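Local coordinates for uncharacterized protein (Bacteroides ovatus CL02T12C04, PDB 6PTM), which probably cleaves kappa- or iota-carrageenan oligosaccharides from their ends as an exo-acting glycoside hydrolase of family GH42, at residues A[173-178]-A[507-512]; A[422-427]-A[470-475]. One frame throughout, in Å; residues are numbered along the deposited sequence.

Both contacts lie at the C-terminal ends of strands in the (beta/alpha)8 barrel expected of a GH42 enzyme, the end where such enzymes keep their active site. Contact 1 joins the end of the first strand, 168-175, and its turn to the loop after the eighth, 503-506, where the barrel closes; contact 2 joins the exits of the sixth and seventh, 421-423 and 466-471. Their centres are about 13 Å apart, and W507 spans the step between them. Its backbone N lies 2.9 Å from G471 O, probably hydrogen-bonded, and its ring carbon CG packs 3.2 Å from H472 CE1. W507 CE3 lies 3.7 Å from E470 OE2, consistent with its lining the active site E470 probably belongs to.

Contact 1. Residues A[173-178]-A[507-512]; sequences ADWTWK and WYWCRR
W177 and W507 meet edge to face, the edge of W507 toward the face of W177, with six-membered rings 5.4 Å apart between centroids. Y508 joins the cluster obliquely, its CD1 3.6 Å from W177 CZ3, while C510 SG lies at the W177 ring edge. W509 turns the other way: its ring edge, led by CE3, comes 3.6 Å from W175 CG over the indole face. K178 CG, anti to its own backbone N (chi1 -174°), is thereby laid over the W509 five-membered ring, 3.7 Å from its centroid in a CH-pi contact.

The type II turn W175-K178 is gripped through its carbonyls. W509 N donates to T176 O at 2.7 Å, and R512 NH2 reaches W177 O at 2.7 Å, with that oxygen near the guanidinium plane. The K178 chain bends at chi3 and brings NZ back to salt-bridge D174 OD2 (2.8 Å), just before the turn; G189 O also accepts from this amine. A cis peptide precedes Y508, as after the tryptophan ending the eighth strand in many clan GH-A enzymes. W175 NE1 bonds H541 of helix 534-549, W509 NE1 bonds Y84 of helix 69-90, and D174 and T176 pair by backbone with strand 503-506.

Contact 2. Residues A[422-427]-A[470-475]; sequences GNDASS and EGHMLS
D424 CG sits between its backbone N and carbonyl carbon (chi1 75°), E470 CG anti to its N (chi1 -169°), and H472 CG beside its N (chi1 -82°); together these torsions bring the three polar ends to one side of the paired chains. D424 CB packs 3.7 Å from E470 CB, and D424 OD2 comes in at the imidazole edge, 4.0 Å from H472 CD2, with the carboxylate plane steeply turned from the ring. H472 NE2 donates a short 2.5 Å bond to E470 OE2, on the anti side of the carboxylate and tilted out of its plane. The other nitrogen, ND1, donates to S475 O at 2.8 Å, in the ring plane, so bonds from the two nitrogens either side of CE1 fix its rotation. K394 bridges to E470 OE1, and D424 is a close neighbour of E293. E293 and E470, after the fourth and seventh strands, stand where clan GH-A enzymes keep their acid/base and nucleophile, and are probably these. With H472 cut back to an alanine, E470 OE2 and S475 O would probably both lose their donor and a gap open beside W507.

Past the strand ends the backbones meet in one isolated bridge, S426 with H472: H472 N bonds A425 O at 3.1 Å, and S427 N bonds H472 O. S426 OG rests 3.1 Å from H472 CB. S427 OG lies against M473 CA, donates to N492 OD1 and is also hydrogen-bonded with Y488 OH of helix 486-498, whose A496 packs on M473. N423 OD1 closes an Asx turn onto A425 N and also bonds Y454 of helix 448-460.

Contact 1. Residues A[173-178]-A[507-512]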
loop_
_atom_site.group_PDB
_atom_site.type_symbol
_atom_site.label_atom_id
_atom_site.label_comp_id
_atom_site.label_asym_id
_atom_site.label_seq_id
_atom_site.Cartn_x
_atom_site.Cartn_y
_atom_site.Cartn_z
ATOM N N ALA A 173 -4.647 5.283 12.009
ATOM C CA ALA A 173 -4.029 6.377 11.228
ATOM C C ALA A 173 -3.202 7.255 12.159
ATOM O O ALA A 173 -3.724 7.651 13.228
ATOM C CB ALA A 173 -5.080 7.184 10.536
ATOM N N ASP A 174 -1.963 7.526 11.771
ATOM C CA ASP A 174 -1.106 8.590 12.348
ATOM C C ASP A 174 -0.359 9.300 11.196
ATOM O O ASP A 174 -0.693 9.096 10.035
ATOM C CB ASP A 174 -0.177 8.024 13.427
ATOM C CG ASP A 174 0.233 9.051 14.479
ATOM O OD1 ASP A 174 0.390 8.677 15.647
ATOM O OD2 ASP A 174 0.455 10.209 14.105
ATOM N N TRP A 175 0.616 10.127 11.510
ATOM C CA TRP A 175 1.248 11.041 10.536
ATOM C C TRP A 175 2.763 11.018 10.718
ATOM O O TRP A 175 3.201 11.103 11.847
ATOM C CB TRP A 175 0.693 12.446 10.741
ATOM C CG TRP A 175 -0.791 12.551 10.597
ATOM C CD1 TRP A 175 -1.714 12.354 11.582
ATOM C CD2 TRP A 175 -1.530 12.860 9.404
ATOM N NE1 TRP A 175 -2.976 12.463 11.068
ATOM C CE2 TRP A 175 -2.904 12.813 9.748
ATOM C CE3 TRP A 175 -1.185 13.157 8.079
ATOM C CZ2 TRP A 175 -3.919 13.057 8.823
ATOM C CZ3 TRP A 175 -2.194 13.443 7.174
ATOM C CH2 TRP A 175 -3.541 13.346 7.531
ATOM N N THR A 176 3.510 10.928 9.628
ATOM C CA THR A 176 4.985 11.003 9.600
ATOM C C THR A 176 5.470 12.294 10.312
ATOM O O THR A 176 4.924 13.380 10.037
ATOM C CB THR A 176 5.469 10.875 8.148
ATOM O OG1 THR A 176 4.801 9.741 7.571
ATOM C CG2 THR A 176 6.979 10.723 8.086
ATOM N N TRP A 177 6.398 12.140 11.264
ATOM C CA TRP A 177 7.151 13.227 11.962
ATOM C C TRP A 177 6.249 14.069 12.858
ATOM O O TRP A 177 6.738 15.113 13.296
ATOM C CB TRP A 177 7.863 14.161 10.970
ATOM C CG TRP A 177 8.943 13.515 10.163
ATOM C CD1 TRP A 177 9.619 12.361 10.449
ATOM C CD2 TRP A 177 9.466 14.001 8.915
ATOM N NE1 TRP A 177 10.529 12.099 9.454
ATOM C CE2 TRP A 177 10.462 13.089 8.504
ATOM C CE3 TRP A 177 9.210 15.125 8.121
ATOM C CZ2 TRP A 177 11.177 13.255 7.318
ATOM C CZ3 TRP A 177 9.917 15.285 6.946
ATOM C CH2 TRP A 177 10.879 14.358 6.547
ATOM N N LYS A 178 4.988 13.687 13.083
ATOM C CA LYS A 178 4.064 14.433 13.980
ATOM C C LYS A 178 4.691 14.529 15.366
ATOM O O LYS A 178 5.086 13.522 15.962
ATOM C CB LYS A 178 2.705 13.747 14.132
ATOM C CG LYS A 178 1.660 14.542 14.916
ATOM C CD LYS A 178 0.425 13.728 15.176
ATOM C CE LYS A 178 0.698 12.618 16.181
ATOM N NZ LYS A 178 -0.463 11.710 16.300
ATOM N N TRP A 507 2.013 10.430 5.074
ATOM C CA TRP A 507 2.923 11.558 4.705
ATOM C C TRP A 507 2.101 12.847 4.567
ATOM O O TRP A 507 1.220 12.913 3.717
ATOM C CB TRP A 507 3.655 11.239 3.396
ATOM C CG TRP A 507 4.565 12.324 2.898
ATOM C CD1 TRP A 507 4.247 13.305 2.001
ATOM C CD2 TRP A 507 5.949 12.544 3.257
ATOM N NE1 TRP A 507 5.332 14.106 1.771
ATOM C CE2 TRP A 507 6.386 13.674 2.529
ATOM C CE3 TRP A 507 6.862 11.917 4.121
ATOM C CZ2 TRP A 507 7.701 14.144 2.596
ATOM C CZ3 TRP A 507 8.164 12.381 4.184
ATOM C CH2 TRP A 507 8.569 13.488 3.443
ATOM N N TYR A 508 2.343 13.882 5.389
ATOM C CA TYR A 508 3.236 13.924 6.552
ATOM C C TYR A 508 2.896 15.145 7.424
ATOM O O TYR A 508 2.298 16.102 6.950
ATOM C CB TYR A 508 4.733 13.990 6.212
ATOM C CG TYR A 508 5.255 15.218 5.486
ATOM C CD1 TYR A 508 6.583 15.606 5.632
ATOM C CD2 TYR A 508 4.468 15.940 4.593
ATOM C CE1 TYR A 508 7.109 16.688 4.934
ATOM C CE2 TYR A 508 4.975 17.028 3.902
ATOM C CZ TYR A 508 6.303 17.398 4.057
ATOM O OH TYR A 508 6.794 18.462 3.345
ATOM N N TRP A 509 3.244 15.081 8.702
ATOM C CA TRP A 509 2.955 16.168 9.669
ATOM C C TRP A 509 4.266 16.880 9.979
ATOM O O TRP A 509 4.884 16.615 11.028
ATOM C CB TRP A 509 2.269 15.625 10.910
ATOM C CG TRP A 509 1.664 16.657 11.819
ATOM C CD1 TRP A 509 2.274 17.713 12.440
ATOM C CD2 TRP A 509 0.302 16.649 12.285
ATOM N NE1 TRP A 509 1.380 18.369 13.251
ATOM C CE2 TRP A 509 0.168 17.733 13.187
ATOM C CE3 TRP A 509 -0.806 15.823 12.026
ATOM C CZ2 TRP A 509 -1.039 18.010 13.826
ATOM C CZ3 TRP A 509 -1.998 16.103 12.657
ATOM C CH2 TRP A 509 -2.105 17.179 13.545
ATOM N N CYS A 510 4.681 17.709 9.032
ATOM C CA CYS A 510 5.968 18.438 9.083
ATOM C C CYS A 510 5.822 19.703 9.942
ATOM O O CYS A 510 6.864 20.239 10.320
ATOM C CB CYS A 510 6.445 18.783 7.679
ATOM S SG CYS A 510 8.208 19.180 7.645
ATOM N N ARG A 511 4.593 20.155 10.234
ATOM C CA ARG A 511 4.310 21.272 11.180
ATOM C C ARG A 511 4.907 20.983 12.560
ATOM O O ARG A 511 4.700 19.879 13.098
ATOM C CB ARG A 511 2.802 21.459 11.350
ATOM C CG ARG A 511 2.113 22.085 10.148
ATOM C CD ARG A 511 2.087 23.618 10.233
ATOM N NE ARG A 511 1.105 24.143 9.289
ATOM C CZ ARG A 511 0.876 25.432 9.046
ATOM N NH1 ARG A 511 1.572 26.364 9.670
ATOM N NH2 ARG A 511 -0.102 25.772 8.225
ATOM N N ARG A 512 5.594 21.963 13.137
ATOM C CA ARG A 512 6.048 21.903 14.547
ATOM C C ARG A 512 4.894 22.436 15.398
ATOM O O ARG A 512 3.915 23.002 14.808
ATOM C CB ARG A 512 7.363 22.678 14.760
ATOM C CG ARG A 512 8.538 22.236 13.893
ATOM C CD ARG A 512 8.944 20.762 14.031
ATOM N NE ARG A 512 8.083 19.814 13.306
ATOM C CZ ARG A 512 8.076 18.473 13.432
ATOM N NH1 ARG A 512 8.929 17.864 14.248
ATOM N NH2 ARG A 512 7.194 17.754 12.737
#

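Contact 2. Residues A[422-427]-A[470-475]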
loop_
_atom_site.group_PDB
_atom_site.type_symbol
_atom_site.label_atom_id
_atom_site.label_comp_id
_atom_site.label_asym_id
_atom_site.label_seq_id
_atom_site.Cartn_x
_atom_site.Cartn_y
_atom_site.Cartn_z
ATOM N N GLY A 422 4.276 -4.701 4.477
ATOM C CA GLY A 422 4.760 -3.318 4.394
ATOM C C GLY A 422 4.630 -2.786 2.987
ATOM O O GLY A 422 4.752 -3.599 2.012
ATOM N N ASN A 423 4.415 -1.472 2.891
ATOM C CA ASN A 423 4.467 -0.697 1.629
ATOM C C ASN A 423 4.353 0.792 1.959
ATOM O O ASN A 423 4.058 1.118 3.086
ATOM C CB ASN A 423 3.347 -1.074 0.659
ATOM C CG ASN A 423 1.967 -0.920 1.257
ATOM O OD1 ASN A 423 1.407 0.177 1.250
ATOM N ND2 ASN A 423 1.403 -1.975 1.787
ATOM N N ASP A 424 4.521 1.643 0.953
ATOM C CA ASP A 424 4.180 3.095 1.016
ATOM C C ASP A 424 3.426 3.418 -0.273
ATOM O O ASP A 424 3.870 4.266 -1.050
ATOM C CB ASP A 424 5.396 3.948 1.363
ATOM C CG ASP A 424 6.405 4.142 0.254
ATOM O OD1 ASP A 424 6.548 3.238 -0.574
ATOM O OD2 ASP A 424 7.050 5.204 0.245
ATOM N N ALA A 425 2.323 2.707 -0.476
ATOM C CA ALA A 425 1.420 2.886 -1.635
ATOM C C ALA A 425 1.110 4.360 -1.782
ATOM O O ALA A 425 0.821 5.004 -0.735
ATOM C CB ALA A 425 0.143 2.099 -1.498
ATOM N N SER A 426 1.206 4.833 -3.034
ATOM C CA SER A 426 0.772 6.161 -3.535
ATOM C C SER A 426 -0.527 6.004 -4.325
ATOM O O SER A 426 -0.735 4.937 -4.958
ATOM C CB SER A 426 1.782 6.806 -4.454
ATOM O OG SER A 426 3.003 7.040 -3.789
ATOM N N SER A 427 -1.325 7.070 -4.342
ATOM C CA SER A 427 -2.482 7.235 -5.251
ATOM C C SER A 427 -2.425 8.651 -5.858
ATOM O O SER A 427 -1.604 8.903 -6.736
ATOM C CB SER A 427 -3.775 6.928 -4.521
ATOM O OG SER A 427 -3.928 7.758 -3.370
ATOM N N GLU A 470 4.418 4.946 5.003
ATOM C CA GLU A 470 4.536 6.329 4.497
ATOM C C GLU A 470 3.443 6.548 3.466
ATOM O O GLU A 470 3.740 6.463 2.264
ATOM C CB GLU A 470 5.934 6.558 3.935
ATOM C CG GLU A 470 6.221 8.014 3.629
ATOM C CD GLU A 470 7.563 8.230 2.948
ATOM O OE1 GLU A 470 8.539 7.558 3.355
ATOM O OE2 GLU A 470 7.601 8.998 1.960
ATOM N N GLY A 471 2.227 6.811 3.933
ATOM C CA GLY A 471 1.034 6.857 3.072
ATOM C C GLY A 471 1.117 8.026 2.103
ATOM O O GLY A 471 1.281 9.196 2.571
ATOM N N HIS A 472 1.038 7.738 0.801
ATOM C CA HIS A 472 1.141 8.755 -0.271
ATOM C C HIS A 472 -0.201 8.808 -1.011
ATOM O O HIS A 472 -0.212 8.997 -2.256
ATOM C CB HIS A 472 2.395 8.500 -1.135
ATOM C CG HIS A 472 3.645 9.043 -0.523
ATOM N ND1 HIS A 472 3.861 10.420 -0.370
ATOM C CD2 HIS A 472 4.730 8.417 -0.010
ATOM C CE1 HIS A 472 5.022 10.599 0.243
ATOM N NE2 HIS A 472 5.572 9.375 0.490
ATOM N N MET A 473 -1.303 8.685 -0.273
ATOM C CA MET A 473 -2.684 8.825 -0.836
ATOM C C MET A 473 -3.199 10.261 -0.718
ATOM O O MET A 473 -4.310 10.502 -1.233
ATOM C CB MET A 473 -3.658 7.866 -0.145
ATOM C CG MET A 473 -3.342 6.406 -0.454
ATOM S SD MET A 473 -3.280 5.339 1.019
ATOM C CE MET A 473 -5.028 5.385 1.417
ATOM N N LEU A 474 -2.442 11.196 -0.119
ATOM C CA LEU A 474 -2.863 12.632 -0.031
ATOM C C LEU A 474 -1.927 13.528 -0.867
ATOM O O LEU A 474 -2.467 14.353 -1.594
ATOM C CB LEU A 474 -2.930 13.094 1.431
ATOM C CG LEU A 474 -3.849 12.255 2.323
ATOM C CD1 LEU A 474 -3.795 12.757 3.754
ATOM C CD2 LEU A 474 -5.280 12.256 1.783
ATOM N N SER A 475 -0.594 13.389 -0.749
ATOM C CA SER A 475 0.390 14.164 -1.558
ATOM C C SER A 475 1.607 13.305 -1.948
ATOM O O SER A 475 1.924 12.285 -1.256
ATOM C CB SER A 475 0.809 15.458 -0.844
ATOM O OG SER A 475 1.520 15.175 0.349
#